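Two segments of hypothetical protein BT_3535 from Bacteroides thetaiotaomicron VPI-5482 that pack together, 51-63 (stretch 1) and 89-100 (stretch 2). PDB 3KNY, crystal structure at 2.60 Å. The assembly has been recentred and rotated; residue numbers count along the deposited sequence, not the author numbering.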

# COMPACT_ATOMS: atom_id res chain seq x y z
N SER A 51 -7.78 11.42 2.23
CA SER A 51 -8.92 11.66 1.35
C SER A 51 -8.72 10.97 0.00
O SER A 51 -9.63 10.95 -0.81
CB SER A 51 -9.10 13.14 1.11
OG SER A 51 -8.12 13.63 0.21
N ARG A 52 -7.51 10.46 -0.24
CA ARG A 52 -7.18 9.79 -1.53
C ARG A 52 -6.53 8.43 -1.38
O ARG A 52 -6.54 7.66 -2.34
CB ARG A 52 -6.23 10.65 -2.35
CG ARG A 52 -6.77 12.00 -2.71
CD ARG A 52 -7.81 11.89 -3.79
NE ARG A 52 -8.23 13.22 -4.18
CZ ARG A 52 -9.11 13.95 -3.52
NH1 ARG A 52 -9.71 13.46 -2.44
NH2 ARG A 52 -9.39 15.18 -3.94
N TYR A 53 -5.95 8.16 -0.21
CA TYR A 53 -5.19 6.93 0.01
C TYR A 53 -5.70 6.25 1.27
O TYR A 53 -6.08 6.92 2.24
CB TYR A 53 -3.70 7.22 0.22
CG TYR A 53 -3.00 7.83 -0.95
CD1 TYR A 53 -2.99 9.21 -1.16
CD2 TYR A 53 -2.30 7.02 -1.86
CE1 TYR A 53 -2.31 9.77 -2.26
CE2 TYR A 53 -1.63 7.57 -2.96
CZ TYR A 53 -1.64 8.93 -3.15
OH TYR A 53 -0.97 9.45 -4.23
N GLU A 54 -5.69 4.92 1.26
CA GLU A 54 -6.01 4.18 2.45
C GLU A 54 -4.67 3.78 3.00
O GLU A 54 -3.96 2.99 2.38
CB GLU A 54 -6.93 3.02 2.13
CG GLU A 54 -8.34 3.52 1.81
CD GLU A 54 -9.27 2.47 1.25
OE1 GLU A 54 -8.80 1.61 0.44
OE2 GLU A 54 -10.48 2.53 1.59
N ILE A 55 -4.33 4.35 4.16
CA ILE A 55 -2.96 4.41 4.66
C ILE A 55 -2.67 3.43 5.80
O ILE A 55 -3.45 3.27 6.72
CB ILE A 55 -2.66 5.86 5.13
CG1 ILE A 55 -2.96 6.87 4.00
CG2 ILE A 55 -1.22 6.00 5.57
CD1 ILE A 55 -2.80 8.37 4.38
N ASN A 56 -1.53 2.77 5.72
CA ASN A 56 -1.05 1.94 6.80
C ASN A 56 -0.05 2.78 7.59
O ASN A 56 0.98 3.18 7.05
CB ASN A 56 -0.38 0.67 6.28
CG ASN A 56 0.22 -0.16 7.39
OD1 ASN A 56 0.64 0.38 8.40
ND2 ASN A 56 0.27 -1.47 7.21
N TYR A 57 -0.36 3.02 8.87
CA TYR A 57 0.47 3.87 9.75
C TYR A 57 1.51 3.08 10.55
O TYR A 57 2.18 3.66 11.40
CB TYR A 57 -0.44 4.71 10.67
CG TYR A 57 -1.23 5.78 9.93
CD1 TYR A 57 -0.64 7.00 9.55
CD2 TYR A 57 -2.57 5.57 9.57
CE1 TYR A 57 -1.37 7.99 8.84
CE2 TYR A 57 -3.30 6.55 8.85
CZ TYR A 57 -2.69 7.76 8.50
OH TYR A 57 -3.42 8.70 7.80
N SER A 58 1.69 1.79 10.26
CA SER A 58 2.64 0.94 11.00
C SER A 58 4.02 1.57 11.21
O SER A 58 4.71 1.24 12.17
CB SER A 58 2.85 -0.41 10.30
OG SER A 58 3.75 -0.26 9.20
N PHE A 59 4.45 2.44 10.31
CA PHE A 59 5.77 3.04 10.41
C PHE A 59 5.98 4.00 11.58
O PHE A 59 7.11 4.30 11.94
CB PHE A 59 6.09 3.78 9.14
CG PHE A 59 5.43 5.12 9.03
CD1 PHE A 59 4.08 5.22 8.68
CD2 PHE A 59 6.16 6.29 9.24
CE1 PHE A 59 3.47 6.46 8.56
CE2 PHE A 59 5.56 7.53 9.11
CZ PHE A 59 4.21 7.61 8.77
N LEU A 60 4.89 4.52 12.14
CA LEU A 60 4.99 5.41 13.31
C LEU A 60 5.21 4.59 14.57
O LEU A 60 5.44 5.14 15.63
CB LEU A 60 3.74 6.29 13.46
CG LEU A 60 3.56 7.40 12.42
CD1 LEU A 60 2.17 8.00 12.50
CD2 LEU A 60 4.60 8.48 12.58
N LYS A 61 5.17 3.26 14.46
CA LYS A 61 5.43 2.41 15.60
C LYS A 61 6.92 2.08 15.70
O LYS A 61 7.30 0.99 16.11
CB LYS A 61 4.58 1.14 15.51
CG LYS A 61 3.07 1.41 15.38
CD LYS A 61 2.22 0.42 16.21
CE LYS A 61 0.88 0.08 15.53
NZ LYS A 61 1.04 -0.68 14.22
N LYS A 62 7.78 3.04 15.37
CA LYS A 62 9.21 2.79 15.31
C LYS A 62 9.95 4.12 15.24
O LYS A 62 9.45 5.08 14.67
CB LYS A 62 9.54 1.95 14.08
CG LYS A 62 10.81 1.12 14.15
CD LYS A 62 10.91 0.15 12.96
CE LYS A 62 9.97 -1.06 13.11
NZ LYS A 62 9.77 -1.81 11.84
N ASP A 63 11.15 4.15 15.79
CA ASP A 63 11.92 5.38 15.86
C ASP A 63 12.44 5.77 14.48
O ASP A 63 13.21 5.03 13.88
CB ASP A 63 13.07 5.23 16.84
CG ASP A 63 12.62 4.78 18.21
OD1 ASP A 63 11.44 5.03 18.58
OD2 ASP A 63 13.44 4.18 18.93
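Stretch 2, residues 89-100: NKYEGFLNIADE

Two strands distant in sequence can be joined along a short parallel ladder, with side chains extending the contact beyond the point where the ladder ends. Residues 51-63 and 89-100 of BT_3535 illustrate the principle. Stretch 2 approaches as a loop, becomes extended over roughly Gly-93 to Ile-97, and runs in the same general direction as the short strand of stretch 1, their axes crossing at -41° with a closest approach of 4.5 Å. Together the two segments bury 932 Å².

The pairing begins at Arg-52, still outside the strand. Its carbonyl accepts the first backbone hydrogen bond, from Glu-92 N to Arg-52 O at 2.9 Å, while its side chain reaches back along the incoming loop. Arg-52 CD lies 3.3 Å from Lys-90 O, and Asn-89 O sits over one face of the guanidinium, which is also tied to its own stretch by a hydrogen bond of 3.0 Å from Arg-52 NH1 to Ser-51 O.

At Tyr-53 the ring, with chi1 in the m well, offers a face to Glu-92: Glu-92 CB stands 3.8 Å from the centroid of the Tyr-53 ring in a CH-pi contact. Leu-95 CB is 4.1 Å from Tyr-53 CD2. The neighbouring Gly-93 has backbone angles of 151/-155, at which a CB would be jammed against the preceding carbonyl oxygen, so the conformation by itself calls for glycine.

Glu-54 shows the parallel pattern most clearly, because both its backbone polar groups bond to stretch 2, to residues flanking Phe-94. Glu-54 N donates to Gly-93 O at 3.0 Å, and Leu-95 N donates to Glu-54 O at 3.0 Å, the latter more bent, at 141°. Phe-94 CA also makes a CA-H...O contact of 3.3 Å with Glu-54 O. The side chains of Glu-54 and Phe-94 share one face of the sheet, where the carboxylate draws in a third residue: Tyr-91 OH donates to Glu-54 OE1 at 2.7 Å. The CA-to-CB bond of Tyr-91 points away from stretch 1, yet its ring carries the hydroxyl back to it.

Ile-55 pairs with Leu-95, their CA atoms 4.7 Å apart, and both side chains project from the face that carries the Tyr-53 ring. Ile-55 CG1 meets Leu-95 CD2 at 4.2 Å. The backbone bonding continues one residue further, as Asn-56 N donates to Leu-95 O at 2.9 Å. The Asn-56 side chain leaves its CA toward stretch 2, with Asn-56 CB 3.5 Å from Asn-96 OD1, while its amide oxygen serves its own stretch: Asn-56 OD1 accepts from Ser-58 N at 2.6 Å as the chain turns into a short 3-10 segment.

Beyond the ladder, side chains take over. Phe-59 points toward stretch 2 and lays its ring against Ile-97: Ile-97 CB is 3.7 Å from the centroid of the Phe-59 ring, and Ile-97 CG1 comes within 3.3 Å of Phe-59 CD1. Leu-60 and Lys-61 make no contact. Finally, exposed Lys-62 forms a salt bridge with Asp-99, although both hydrogen bonds within it, from Lys-62 NZ to Asp-99 OD1 at 3.2 Å and to Asp-99 OD2 at 3.4 Å, are weak.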

# COMPACT_ATOMS: atom_id res chain seq x y z
N ASN A 89 -7.25 14.02 -7.96
CA ASN A 89 -8.65 14.22 -7.61
C ASN A 89 -9.48 12.93 -7.32
O ASN A 89 -10.64 13.03 -6.94
CB ASN A 89 -9.31 15.05 -8.71
CG ASN A 89 -9.35 14.31 -10.05
OD1 ASN A 89 -8.58 13.38 -10.28
ND2 ASN A 89 -10.26 14.70 -10.93
N LYS A 90 -8.89 11.75 -7.49
CA LYS A 90 -9.60 10.46 -7.30
C LYS A 90 -8.91 9.50 -6.34
O LYS A 90 -7.72 9.60 -6.10
CB LYS A 90 -9.70 9.71 -8.64
CG LYS A 90 -10.70 10.25 -9.62
CD LYS A 90 -10.63 9.47 -10.96
CE LYS A 90 -9.59 10.06 -11.94
NZ LYS A 90 -9.93 11.45 -12.43
N TYR A 91 -9.67 8.53 -5.85
CA TYR A 91 -9.11 7.46 -5.03
C TYR A 91 -7.94 6.84 -5.74
O TYR A 91 -8.07 6.45 -6.89
CB TYR A 91 -10.14 6.37 -4.80
CG TYR A 91 -9.57 5.17 -4.07
CD1 TYR A 91 -9.27 5.24 -2.71
CD2 TYR A 91 -9.31 3.99 -4.73
CE1 TYR A 91 -8.74 4.16 -2.05
CE2 TYR A 91 -8.77 2.91 -4.08
CZ TYR A 91 -8.51 2.98 -2.74
OH TYR A 91 -7.98 1.89 -2.08
N GLU A 92 -6.81 6.71 -5.05
CA GLU A 92 -5.53 6.23 -5.61
C GLU A 92 -5.31 4.74 -5.35
O GLU A 92 -5.02 3.98 -6.28
CB GLU A 92 -4.37 6.98 -4.94
CG GLU A 92 -4.14 8.36 -5.48
CD GLU A 92 -3.31 8.34 -6.73
OE1 GLU A 92 -2.06 8.28 -6.64
OE2 GLU A 92 -3.94 8.38 -7.80
N GLY A 93 -5.39 4.36 -4.08
CA GLY A 93 -5.19 2.99 -3.64
C GLY A 93 -4.65 2.96 -2.22
O GLY A 93 -4.83 3.91 -1.47
N PHE A 94 -3.95 1.89 -1.87
CA PHE A 94 -3.32 1.78 -0.57
C PHE A 94 -1.98 2.52 -0.52
O PHE A 94 -1.44 2.86 -1.58
CB PHE A 94 -3.12 0.32 -0.24
CG PHE A 94 -4.38 -0.47 -0.28
CD1 PHE A 94 -5.35 -0.28 0.68
CD2 PHE A 94 -4.61 -1.40 -1.30
CE1 PHE A 94 -6.53 -1.01 0.66
CE2 PHE A 94 -5.79 -2.15 -1.33
CZ PHE A 94 -6.76 -1.95 -0.34
N LEU A 95 -1.50 2.82 0.70
CA LEU A 95 -0.20 3.47 0.92
C LEU A 95 0.52 2.86 2.13
O LEU A 95 -0.09 2.68 3.17
CB LEU A 95 -0.37 4.97 1.13
CG LEU A 95 0.90 5.83 1.26
CD1 LEU A 95 1.66 5.80 -0.05
CD2 LEU A 95 0.55 7.29 1.67
N ASN A 96 1.80 2.51 1.96
CA ASN A 96 2.71 2.06 3.03
C ASN A 96 3.87 2.99 3.05
O ASN A 96 4.24 3.54 2.01
CB ASN A 96 3.37 0.73 2.74
CG ASN A 96 2.45 -0.41 2.83
OD1 ASN A 96 1.45 -0.37 3.54
ND2 ASN A 96 2.77 -1.45 2.12
N ILE A 97 4.47 3.12 4.22
CA ILE A 97 5.65 3.93 4.40
C ILE A 97 6.73 2.93 4.77
O ILE A 97 6.63 2.25 5.81
CB ILE A 97 5.43 4.94 5.51
CG1 ILE A 97 4.01 5.56 5.40
CG2 ILE A 97 6.55 5.99 5.49
CD1 ILE A 97 3.76 6.33 4.17
N ALA A 98 7.74 2.79 3.91
CA ALA A 98 8.81 1.83 4.14
C ALA A 98 9.61 2.24 5.36
O ALA A 98 9.63 3.42 5.74
CB ALA A 98 9.71 1.74 2.94
N ASP A 99 10.24 1.26 5.99
CA ASP A 99 11.12 1.52 7.12
C ASP A 99 12.40 2.20 6.64
O ASP A 99 12.67 2.30 5.44
CB ASP A 99 11.48 0.22 7.83
CG ASP A 99 10.35 -0.34 8.65
OD1 ASP A 99 9.76 0.40 9.47
OD2 ASP A 99 10.06 -1.54 8.49
N GLU A 100 13.20 2.67 7.60
CA GLU A 100 14.49 3.26 7.29
C GLU A 100 15.52 2.14 7.04
O GLU A 100 16.54 2.39 6.38
CB GLU A 100 14.93 4.23 8.42
CG GLU A 100 15.76 5.45 7.94
CD GLU A 100 16.00 6.50 9.04
OE1 GLU A 100 15.36 6.44 10.11
OE2 GLU A 100 16.82 7.42 8.82